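Local coordinates for protein inositol polyphosphate multikinase alpha (PDB 4FRF) that phosphorylates inositol phosphates with broad specificity, converting inositol 1,4,5-trisphosphate to the 1,3,4,5,6-pentakisphosphate at the expense of two ATP, at residues 87-92 and 208-213; 119-124 and 256-261; 189-194 and 230-235; 196-201 and 246-251. All blocks are in the same frame, centred on the assembly; numbering follows the deposited sequence.

Contact 1. Residues 87-92 and 208-213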
# COMPACT_ATOMS: atom_id res chain seq x y z
N ASP A 87 -13.01 -3.48 -15.46
CA ASP A 87 -12.12 -2.37 -15.17
C ASP A 87 -12.23 -1.86 -13.73
O ASP A 87 -13.28 -1.37 -13.30
CB ASP A 87 -12.30 -1.24 -16.18
CG ASP A 87 -13.51 -0.38 -15.89
OD1 ASP A 87 -14.65 -0.87 -16.04
OD2 ASP A 87 -13.32 0.81 -15.55
N VAL A 88 -11.11 -1.98 -13.00
CA VAL A 88 -11.03 -1.64 -11.60
C VAL A 88 -10.19 -0.40 -11.34
O VAL A 88 -9.07 -0.28 -11.84
CB VAL A 88 -10.41 -2.78 -10.85
CG1 VAL A 88 -10.66 -2.62 -9.36
CG2 VAL A 88 -10.98 -4.08 -11.37
N LYS A 89 -10.74 0.52 -10.55
CA LYS A 89 -10.06 1.74 -10.16
C LYS A 89 -9.12 1.46 -9.00
O LYS A 89 -9.57 1.21 -7.87
CB LYS A 89 -11.08 2.78 -9.74
CG LYS A 89 -10.77 4.17 -10.22
CD LYS A 89 -12.00 4.79 -10.90
CE LYS A 89 -11.64 6.07 -11.63
NZ LYS A 89 -12.79 6.58 -12.42
N MET A 90 -7.83 1.46 -9.28
CA MET A 90 -6.83 1.18 -8.26
C MET A 90 -6.52 2.41 -7.45
O MET A 90 -6.27 3.49 -8.00
CB MET A 90 -5.56 0.67 -8.90
CG MET A 90 -5.66 -0.76 -9.29
SD MET A 90 -5.68 -1.77 -7.82
CE MET A 90 -6.46 -3.24 -8.45
N GLY A 91 -6.55 2.26 -6.13
CA GLY A 91 -6.12 3.33 -5.25
C GLY A 91 -6.91 3.43 -3.96
O GLY A 91 -8.14 3.59 -3.99
N SER A 92 -6.18 3.35 -2.84
CA SER A 92 -6.70 3.61 -1.49
C SER A 92 -7.43 4.97 -1.41
O SER A 92 -8.36 5.15 -0.62
CB SER A 92 -5.55 3.55 -0.48
OG SER A 92 -6.02 3.49 0.86
N SER A 208 -5.09 8.09 -10.03
CA SER A 208 -6.48 8.03 -10.53
C SER A 208 -6.60 7.21 -11.81
O SER A 208 -6.98 7.72 -12.85
CB SER A 208 -7.01 9.45 -10.74
OG SER A 208 -8.41 9.43 -10.84
N CYS A 209 -6.40 5.91 -11.68
CA CYS A 209 -5.92 5.10 -12.77
C CYS A 209 -6.40 3.63 -12.56
O CYS A 209 -6.52 3.18 -11.43
CB CYS A 209 -4.39 5.23 -12.80
SG CYS A 209 -3.46 4.11 -13.84
N SER A 210 -6.79 2.95 -13.64
CA SER A 210 -7.52 1.68 -13.51
C SER A 210 -6.73 0.48 -13.99
O SER A 210 -5.91 0.59 -14.90
CB SER A 210 -8.86 1.73 -14.27
OG SER A 210 -9.66 2.83 -13.86
N ILE A 211 -7.01 -0.68 -13.41
CA ILE A 211 -6.54 -1.93 -13.98
C ILE A 211 -7.62 -2.54 -14.84
O ILE A 211 -8.79 -2.51 -14.48
CB ILE A 211 -6.18 -2.92 -12.91
CG1 ILE A 211 -4.77 -2.66 -12.41
CG2 ILE A 211 -6.26 -4.32 -13.47
CD1 ILE A 211 -4.31 -3.68 -11.39
N LEU A 212 -7.22 -3.15 -15.95
CA LEU A 212 -8.14 -3.82 -16.83
C LEU A 212 -7.81 -5.30 -16.95
O LEU A 212 -6.71 -5.66 -17.34
CB LEU A 212 -8.08 -3.20 -18.21
CG LEU A 212 -9.16 -3.67 -19.18
CD1 LEU A 212 -9.43 -2.61 -20.22
CD2 LEU A 212 -8.76 -4.97 -19.84
N MET A 213 -8.79 -6.14 -16.63
CA MET A 213 -8.69 -7.58 -16.88
C MET A 213 -9.53 -7.97 -18.09
O MET A 213 -10.56 -7.34 -18.36
CB MET A 213 -9.14 -8.38 -15.65
CG MET A 213 -8.47 -7.94 -14.34
SD MET A 213 -8.87 -8.98 -12.90
CE MET A 213 -10.56 -8.47 -12.57
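M90 CG and I211 CG1 both lie anti to the carbonyl carbon (chi1 -78° for M90, -83° for I211), and M90 then bends again at chi2 (-70°). The M90 thioether thus folds obliquely across the I211 branch. Its CE lies 3.7 Å from I211 CD1, while M90 CG sits 3.8 Å from the same methyl. The two antiparallel strands that carry them are joined at the hydrogen-bonded pair V88/I211. V88 N gives a nearly straight bond to I211 O (2.8 Å), and I211 N returns a more bent one to V88 O (2.6 Å); each carbonyl is met close to its C=O axis. A third, also bent, runs from M90 N to C209 O where the pairing loosens. D87 and K89 project to the other face with S210, whose OG is 4.0 Å from K89 CG. D87, K89 and G91 fit the PxxxDxKxG signature of inositol phosphate kinases, which in relatives lines the inositol phosphate site. The D87 carboxylate is held by a salt bridge to R141. Strand 121-130 bonds to the far edge of 83-90, strand 231-235 flanks 209-216, and helix 249-265 covers the V88/M90/I211 face through F251 and F258.

Contact 2. Residues 119-124 and 256-261; sequences SGFRIS and CSFINF
A three-ring aromatic cluster, F121 with F258 and F261, seats helix 249-265 against segment 119-124, which leads into strand 121-130. F121 has CG in the crowded position between its backbone N and carbonyl carbon (chi1 60°), which carries the ring to the helix. F258 meets it T-shaped: its CD1 edge stands over the centre of the F121 face, 3.5 Å from F121 CD2, with the ring planes at 77°. The F121 ring in turn uses its own edge, placing CZ over the centre of the F261 face, 3.6 Å from F261 CD2, at 82° between planes. F121 thus offers its face to one ring and its edge to the other. Beside it, S257 OG lies 3.6 Å from F121 CE1, near the ring plane, and accepts a straight hydrogen bond from G120 N (3.2 Å). With no side chain at G120, its CA comes within 5.1 Å of S257 CA. Helix residues S257 and N260 also pack on I247 of the second subunit. Chemically, C–H edges directed at electron-rich faces probably give the cluster a weak electrostatic preference for this crossed geometry, while the serine hydroxyl serves the amide of G120 within a buried, largely aromatic interface.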
# COMPACT_ATOMS: atom_id res chain seq x y z
N SER A 119 -11.40 -1.07 0.91
CA SER A 119 -10.37 -1.93 0.33
C SER A 119 -9.44 -1.12 -0.55
O SER A 119 -9.59 0.11 -0.66
CB SER A 119 -11.00 -3.05 -0.45
OG SER A 119 -12.15 -3.51 0.24
N GLY A 120 -8.48 -1.77 -1.18
CA GLY A 120 -7.55 -1.02 -2.03
C GLY A 120 -8.13 -0.28 -3.27
O GLY A 120 -7.43 0.53 -3.88
N PHE A 121 -9.39 -0.54 -3.61
CA PHE A 121 -9.80 -0.45 -5.01
C PHE A 121 -11.32 -0.34 -5.22
O PHE A 121 -12.08 -0.25 -4.25
CB PHE A 121 -9.30 -1.66 -5.73
CG PHE A 121 -9.83 -2.94 -5.17
CD1 PHE A 121 -9.17 -3.58 -4.13
CD2 PHE A 121 -10.97 -3.53 -5.71
CE1 PHE A 121 -9.64 -4.79 -3.62
CE2 PHE A 121 -11.44 -4.73 -5.24
CZ PHE A 121 -10.78 -5.37 -4.18
N ARG A 122 -11.75 -0.43 -6.48
CA ARG A 122 -13.15 -0.17 -6.84
C ARG A 122 -13.53 -0.72 -8.23
O ARG A 122 -13.16 -0.13 -9.26
CB ARG A 122 -13.42 1.33 -6.82
CG ARG A 122 -14.86 1.71 -6.57
CD ARG A 122 -15.19 3.12 -7.11
NE ARG A 122 -14.11 4.09 -6.96
CZ ARG A 122 -14.23 5.40 -7.15
NH1 ARG A 122 -15.41 5.92 -7.48
NH2 ARG A 122 -13.19 6.20 -7.00
N ILE A 123 -14.30 -1.80 -8.27
CA ILE A 123 -14.81 -2.32 -9.54
C ILE A 123 -15.72 -1.28 -10.21
O ILE A 123 -16.73 -0.86 -9.63
CB ILE A 123 -15.57 -3.61 -9.34
CG1 ILE A 123 -14.65 -4.66 -8.75
CG2 ILE A 123 -16.12 -4.08 -10.63
CD1 ILE A 123 -15.37 -5.85 -8.25
N SER A 124 -15.32 -0.82 -11.39
CA SER A 124 -15.94 0.34 -12.04
C SER A 124 -16.93 -0.12 -13.09
O SER A 124 -17.81 0.63 -13.53
CB SER A 124 -14.89 1.22 -12.72
OG SER A 124 -14.22 2.04 -11.78
N CYS A 256 -2.34 -4.56 -3.61
CA CYS A 256 -2.10 -5.65 -2.67
C CYS A 256 -3.41 -6.20 -2.11
O CYS A 256 -3.59 -7.42 -2.04
CB CYS A 256 -1.13 -5.21 -1.56
SG CYS A 256 0.61 -5.21 -2.10
N SER A 257 -4.33 -5.31 -1.75
CA SER A 257 -5.67 -5.71 -1.38
C SER A 257 -6.29 -6.50 -2.56
O SER A 257 -6.69 -7.67 -2.43
CB SER A 257 -6.50 -4.47 -1.07
OG SER A 257 -7.76 -4.81 -0.53
N PHE A 258 -6.30 -5.88 -3.74
CA PHE A 258 -6.81 -6.58 -4.87
C PHE A 258 -6.19 -7.98 -4.97
O PHE A 258 -6.91 -8.95 -5.09
CB PHE A 258 -6.61 -5.79 -6.16
CG PHE A 258 -7.51 -6.23 -7.28
CD1 PHE A 258 -8.79 -5.69 -7.41
CD2 PHE A 258 -7.08 -7.17 -8.21
CE1 PHE A 258 -9.62 -6.08 -8.46
CE2 PHE A 258 -7.91 -7.58 -9.25
CZ PHE A 258 -9.19 -7.04 -9.36
N ILE A 259 -4.87 -8.08 -4.87
CA ILE A 259 -4.23 -9.39 -5.05
C ILE A 259 -4.77 -10.40 -4.05
O ILE A 259 -4.88 -11.60 -4.34
CB ILE A 259 -2.69 -9.33 -4.96
CG1 ILE A 259 -2.11 -8.66 -6.20
CG2 ILE A 259 -2.09 -10.74 -4.85
CD1 ILE A 259 -0.65 -9.00 -6.45
N ASN A 260 -5.15 -9.90 -2.88
CA ASN A 260 -5.61 -10.80 -1.82
C ASN A 260 -7.00 -11.35 -2.07
O ASN A 260 -7.24 -12.54 -1.82
CB ASN A 260 -5.55 -10.12 -0.45
CG ASN A 260 -5.82 -11.08 0.68
OD1 ASN A 260 -6.91 -11.07 1.27
ND2 ASN A 260 -4.86 -11.97 0.95
N PHE A 261 -7.90 -10.49 -2.57
CA PHE A 261 -9.27 -10.91 -2.92
C PHE A 261 -9.24 -12.06 -3.91
O PHE A 261 -9.92 -13.07 -3.76
CB PHE A 261 -10.03 -9.77 -3.55
CG PHE A 261 -10.72 -8.89 -2.58
CD1 PHE A 261 -12.10 -8.85 -2.55
CD2 PHE A 261 -10.00 -7.99 -1.81
CE1 PHE A 261 -12.76 -7.94 -1.71
CE2 PHE A 261 -10.65 -7.10 -0.95
CZ PHE A 261 -12.03 -7.07 -0.91

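Contact 3. Residues 189-194 and 230-235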
# COMPACT_ATOMS: atom_id res chain seq x y z
N THR A 189 -0.44 -14.39 -11.30
CA THR A 189 0.96 -14.24 -11.66
C THR A 189 1.21 -12.84 -12.20
O THR A 189 2.17 -12.18 -11.83
CB THR A 189 1.35 -15.24 -12.74
OG1 THR A 189 1.10 -16.57 -12.27
CG2 THR A 189 2.82 -15.09 -13.10
N GLN A 190 0.35 -12.40 -13.12
CA GLN A 190 0.51 -11.10 -13.73
C GLN A 190 0.41 -10.00 -12.68
O GLN A 190 1.30 -9.15 -12.58
CB GLN A 190 -0.50 -10.89 -14.88
CG GLN A 190 -0.24 -11.79 -16.08
CD GLN A 190 -1.33 -11.72 -17.17
OE1 GLN A 190 -1.84 -10.64 -17.50
NE2 GLN A 190 -1.64 -12.87 -17.76
N LEU A 191 -0.63 -10.04 -11.85
CA LEU A 191 -0.79 -9.02 -10.82
C LEU A 191 0.43 -8.98 -9.88
O LEU A 191 0.87 -7.90 -9.45
CB LEU A 191 -2.06 -9.26 -10.02
CG LEU A 191 -3.36 -8.84 -10.70
CD1 LEU A 191 -4.55 -9.02 -9.75
CD2 LEU A 191 -3.27 -7.40 -11.17
N LEU A 192 0.98 -10.16 -9.61
CA LEU A 192 2.16 -10.28 -8.77
C LEU A 192 3.38 -9.60 -9.36
O LEU A 192 4.07 -8.83 -8.66
CB LEU A 192 2.45 -11.73 -8.48
CG LEU A 192 1.52 -12.32 -7.42
CD1 LEU A 192 1.76 -13.80 -7.26
CD2 LEU A 192 1.60 -11.58 -6.05
N GLU A 193 3.65 -9.86 -10.64
CA GLU A 193 4.75 -9.18 -11.33
C GLU A 193 4.66 -7.66 -11.19
O GLU A 193 5.67 -7.00 -10.93
CB GLU A 193 4.77 -9.55 -12.79
CG GLU A 193 5.50 -10.84 -13.07
CD GLU A 193 5.70 -11.06 -14.53
OE1 GLU A 193 5.06 -10.36 -15.34
OE2 GLU A 193 6.50 -11.95 -14.87
N LEU A 194 3.47 -7.12 -11.37
CA LEU A 194 3.24 -5.69 -11.21
C LEU A 194 3.52 -5.24 -9.77
O LEU A 194 4.04 -4.14 -9.54
CB LEU A 194 1.81 -5.34 -11.58
CG LEU A 194 1.47 -5.07 -13.03
CD1 LEU A 194 0.04 -5.43 -13.28
CD2 LEU A 194 1.72 -3.62 -13.36
N PRO A 230 -5.88 -15.05 -20.47
CA PRO A 230 -6.17 -13.92 -19.58
C PRO A 230 -5.10 -12.85 -19.63
O PRO A 230 -3.93 -13.18 -19.75
CB PRO A 230 -6.18 -14.56 -18.20
CG PRO A 230 -5.27 -15.72 -18.34
CD PRO A 230 -5.42 -16.23 -19.72
N GLN A 231 -5.49 -11.59 -19.50
CA GLN A 231 -4.50 -10.52 -19.54
C GLN A 231 -4.80 -9.30 -18.70
O GLN A 231 -5.95 -8.84 -18.63
CB GLN A 231 -4.20 -10.11 -20.97
CG GLN A 231 -2.88 -10.64 -21.44
CD GLN A 231 -2.68 -10.52 -22.92
OE1 GLN A 231 -3.53 -10.00 -23.65
NE2 GLN A 231 -1.55 -11.04 -23.40
N VAL A 232 -3.74 -8.73 -18.13
CA VAL A 232 -3.81 -7.55 -17.28
C VAL A 232 -3.19 -6.34 -17.98
O VAL A 232 -2.21 -6.48 -18.71
CB VAL A 232 -3.05 -7.78 -15.96
CG1 VAL A 232 -3.05 -6.52 -15.12
CG2 VAL A 232 -3.66 -8.92 -15.19
N LYS A 233 -3.76 -5.17 -17.73
CA LYS A 233 -3.22 -3.93 -18.28
C LYS A 233 -3.69 -2.72 -17.47
O LYS A 233 -4.69 -2.79 -16.75
CB LYS A 233 -3.58 -3.77 -19.76
CG LYS A 233 -2.87 -4.77 -20.67
CD LYS A 233 -2.60 -4.21 -22.07
CE LYS A 233 -1.40 -4.92 -22.75
NZ LYS A 233 -1.44 -6.42 -22.63
N LEU A 234 -2.92 -1.65 -17.53
CA LEU A 234 -3.27 -0.43 -16.85
C LEU A 234 -3.75 0.55 -17.89
O LEU A 234 -3.19 0.63 -18.96
CB LEU A 234 -2.05 0.15 -16.17
CG LEU A 234 -1.73 -0.27 -14.75
CD1 LEU A 234 -1.59 -1.78 -14.67
CD2 LEU A 234 -0.47 0.43 -14.30
N VAL A 235 -4.74 1.36 -17.53
CA VAL A 235 -5.29 2.33 -18.45
C VAL A 235 -5.51 3.69 -17.79
O VAL A 235 -5.32 3.83 -16.60
CB VAL A 235 -6.61 1.83 -19.09
CG1 VAL A 235 -6.41 0.49 -19.78
CG2 VAL A 235 -7.70 1.73 -18.04
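Q190 makes the firm end of this helix-on-strand contact. With CG anti to the carbonyl carbon (chi1 -68°) and the chain extended, its terminal amide comes alongside the backbone of 230-232. OE1 accepts from V232 N (2.8 Å), nearly along its C=O axis though the N-H is bent away from it, and NE2 donates to P230 O (3.0 Å) in a straight bond. That oxygen lies in the Q190 amide plane, whereas the nitrogen stands above the plane of the P230 carbonyl. The primary amide thus bonds the NH and CO flanking Q231; a further bond from NE2 to H185 O helps fix its rotation. V232 CG2 rests 3.7 Å from Q190 CB. Further along no hydrogen bond crosses and the packing is apolar: V232 CG1 receives L194 CD1 at 3.8 Å and L191 CD2 at 4.1 Å, and L194 CD2 meets L234 CD1 tip to tip at 4.0 Å. On the solvent side, Q231 and K233 point away from the helix and are partly exposed; Q231 OE1 bonds Y80 OH. Strand 231-235 borders the sheet beside 209-216, and helix 187-200 runs along the strand, with L191 wedged between I211 and F258 of helix 249-265.

Contact 4. Residues 196-201 and 246-251; sequences TWFENQ and VIDHNF
Residues 196-200 are the last turn of helix 187-200, and Q201 is the first to leave it; facing them, 246-248 runs extended into an inverse gamma turn centred on D248, which N-caps helix 249-265. The CA atoms come closest at Q201 and I247, 5.9 Å apart. No hydrogen bond crosses the contact, which rests on packing. The rings of F198 and F251 form an offset stack, centroids 4.3 Å apart and planes at 18°, with F251 CD2 over the F198 face, displaced toward its rim. F251 gets there with CG anti to its backbone N (chi1 -160°). D248 CB touches the edge of the F198 ring, 3.9 Å from CD1 of F198. I247 has CG1 in the crowded position (chi1 71°) and turns CG2 toward the carbonyls ending the helix, 3.6 Å from N200 O. The D248 carboxylate is gripped twice: OD1 accepts from F251 N (3.2 Å), met from above the carboxylate plane, and OD2 from F206 N. The helix start probably stabilises its negative charge; a sulfate, probably from the crystallisation liquor, lies about 4 Å from this side chain. I247 packs on N260 of the second subunit, and H249 NE2 bonds S118 O there. The stack ties the end of helix 187-200 to the first turn of 249-265, where F251 also reaches M90 of strand 83-90.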
# COMPACT_ATOMS: atom_id res chain seq x y z
N THR A 196 5.59 -6.60 -7.44
CA THR A 196 7.02 -6.50 -7.31
C THR A 196 7.45 -5.17 -7.85
O THR A 196 8.00 -4.36 -7.13
CB THR A 196 7.74 -7.56 -8.10
OG1 THR A 196 7.50 -8.85 -7.53
CG2 THR A 196 9.23 -7.29 -8.11
N TRP A 197 7.15 -4.92 -9.12
CA TRP A 197 7.60 -3.69 -9.74
C TRP A 197 7.22 -2.48 -8.89
O TRP A 197 8.06 -1.61 -8.62
CB TRP A 197 7.06 -3.55 -11.16
CG TRP A 197 7.61 -2.34 -11.90
CD1 TRP A 197 8.91 -2.07 -12.17
CD2 TRP A 197 6.85 -1.27 -12.48
NE1 TRP A 197 9.02 -0.89 -12.85
CE2 TRP A 197 7.77 -0.38 -13.06
CE3 TRP A 197 5.48 -0.98 -12.57
CZ2 TRP A 197 7.37 0.80 -13.71
CZ3 TRP A 197 5.09 0.21 -13.21
CH2 TRP A 197 6.03 1.08 -13.77
N PHE A 198 5.98 -2.43 -8.42
CA PHE A 198 5.49 -1.26 -7.71
C PHE A 198 6.15 -1.08 -6.34
O PHE A 198 6.10 0.01 -5.75
CB PHE A 198 3.98 -1.30 -7.57
CG PHE A 198 3.27 -0.62 -8.67
CD1 PHE A 198 2.86 0.69 -8.55
CD2 PHE A 198 2.98 -1.30 -9.84
CE1 PHE A 198 2.19 1.33 -9.59
CE2 PHE A 198 2.31 -0.69 -10.88
CZ PHE A 198 1.93 0.64 -10.76
N GLU A 199 6.78 -2.13 -5.86
CA GLU A 199 7.54 -2.07 -4.63
C GLU A 199 8.74 -1.16 -4.80
O GLU A 199 8.98 -0.27 -3.98
CB GLU A 199 7.96 -3.48 -4.18
CG GLU A 199 6.74 -4.39 -4.00
CD GLU A 199 7.00 -5.65 -3.18
OE1 GLU A 199 7.79 -6.52 -3.61
OE2 GLU A 199 6.28 -5.84 -2.18
N ASN A 200 9.41 -1.27 -5.95
CA ASN A 200 10.61 -0.47 -6.21
C ASN A 200 10.40 0.80 -7.06
O ASN A 200 10.85 1.87 -6.67
CB ASN A 200 11.70 -1.35 -6.82
CG ASN A 200 11.86 -2.69 -6.09
OD1 ASN A 200 11.81 -3.75 -6.71
ND2 ASN A 200 12.07 -2.64 -4.78
N GLN A 201 9.73 0.69 -8.21
CA GLN A 201 9.73 1.80 -9.17
C GLN A 201 9.31 3.12 -8.54
O GLN A 201 8.30 3.19 -7.86
CB GLN A 201 8.88 1.47 -10.43
CG GLN A 201 7.36 1.74 -10.32
CD GLN A 201 6.98 3.20 -10.53
OE1 GLN A 201 7.77 4.00 -11.05
NE2 GLN A 201 5.77 3.56 -10.12
N VAL A 246 9.71 8.55 -4.99
CA VAL A 246 8.81 8.01 -3.99
C VAL A 246 7.92 6.97 -4.67
O VAL A 246 7.27 7.28 -5.66
CB VAL A 246 7.91 9.13 -3.41
CG1 VAL A 246 6.96 8.58 -2.37
CG2 VAL A 246 8.75 10.24 -2.84
N ILE A 247 7.91 5.75 -4.16
CA ILE A 247 7.10 4.70 -4.79
C ILE A 247 5.63 5.13 -4.89
O ILE A 247 5.23 6.11 -4.26
CB ILE A 247 7.17 3.35 -4.04
CG1 ILE A 247 6.45 3.41 -2.70
CG2 ILE A 247 8.62 2.82 -3.95
CD1 ILE A 247 6.22 2.02 -2.09
N ASP A 248 4.85 4.44 -5.73
CA ASP A 248 3.41 4.71 -5.81
C ASP A 248 2.67 3.90 -4.75
O ASP A 248 2.02 2.90 -5.05
CB ASP A 248 2.86 4.39 -7.19
CG ASP A 248 1.50 5.02 -7.42
OD1 ASP A 248 0.89 5.44 -6.41
OD2 ASP A 248 1.06 5.14 -8.58
N HIS A 249 2.84 4.31 -3.48
CA HIS A 249 2.34 3.54 -2.32
C HIS A 249 0.81 3.41 -2.36
O HIS A 249 0.26 2.31 -2.21
CB HIS A 249 2.83 4.14 -1.00
CG HIS A 249 2.55 5.61 -0.86
ND1 HIS A 249 1.34 6.09 -0.42
CD2 HIS A 249 3.36 6.68 -1.00
CE1 HIS A 249 1.40 7.42 -0.35
NE2 HIS A 249 2.62 7.80 -0.69
N ASN A 250 0.16 4.51 -2.73
CA ASN A 250 -1.27 4.49 -2.93
C ASN A 250 -1.74 3.37 -3.87
O ASN A 250 -2.57 2.54 -3.50
CB ASN A 250 -1.73 5.83 -3.43
CG ASN A 250 -3.09 5.76 -4.02
OD1 ASN A 250 -4.08 5.63 -3.32
ND2 ASN A 250 -3.16 5.87 -5.34
N PHE A 251 -1.16 3.32 -5.06
CA PHE A 251 -1.40 2.20 -5.97
C PHE A 251 -1.00 0.86 -5.33
O PHE A 251 -1.75 -0.10 -5.41
CB PHE A 251 -0.64 2.41 -7.27
CG PHE A 251 -1.17 1.59 -8.42
CD1 PHE A 251 -2.17 2.10 -9.24
CD2 PHE A 251 -0.64 0.35 -8.71
CE1 PHE A 251 -2.63 1.37 -10.30
CE2 PHE A 251 -1.09 -0.38 -9.79
CZ PHE A 251 -2.09 0.13 -10.58

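Overall arrangement
Contacts 1, 2 and 3 share one antiparallel sheet. K89 N bonds R122 O (2.8 Å) between contacts 1 and 2 (centres about 9 Å apart), and L212 N bonds K233 O (2.7 Å) between contacts 1 and 3 (centres about 11 Å apart). Helices 187-200 and 249-265 pack on one face: F258 CD2 of contact 2 meets L191 CD1 of contact 3 at 3.5 Å. Contact 4 joins these helices, its centre about 15 Å from that of contact 1, with the sulfate beside D248. It shares helix 249-265 with contact 2; both reach the second subunit. D87 and K89 point to the sheet face away from these helices, probably toward the substrate site.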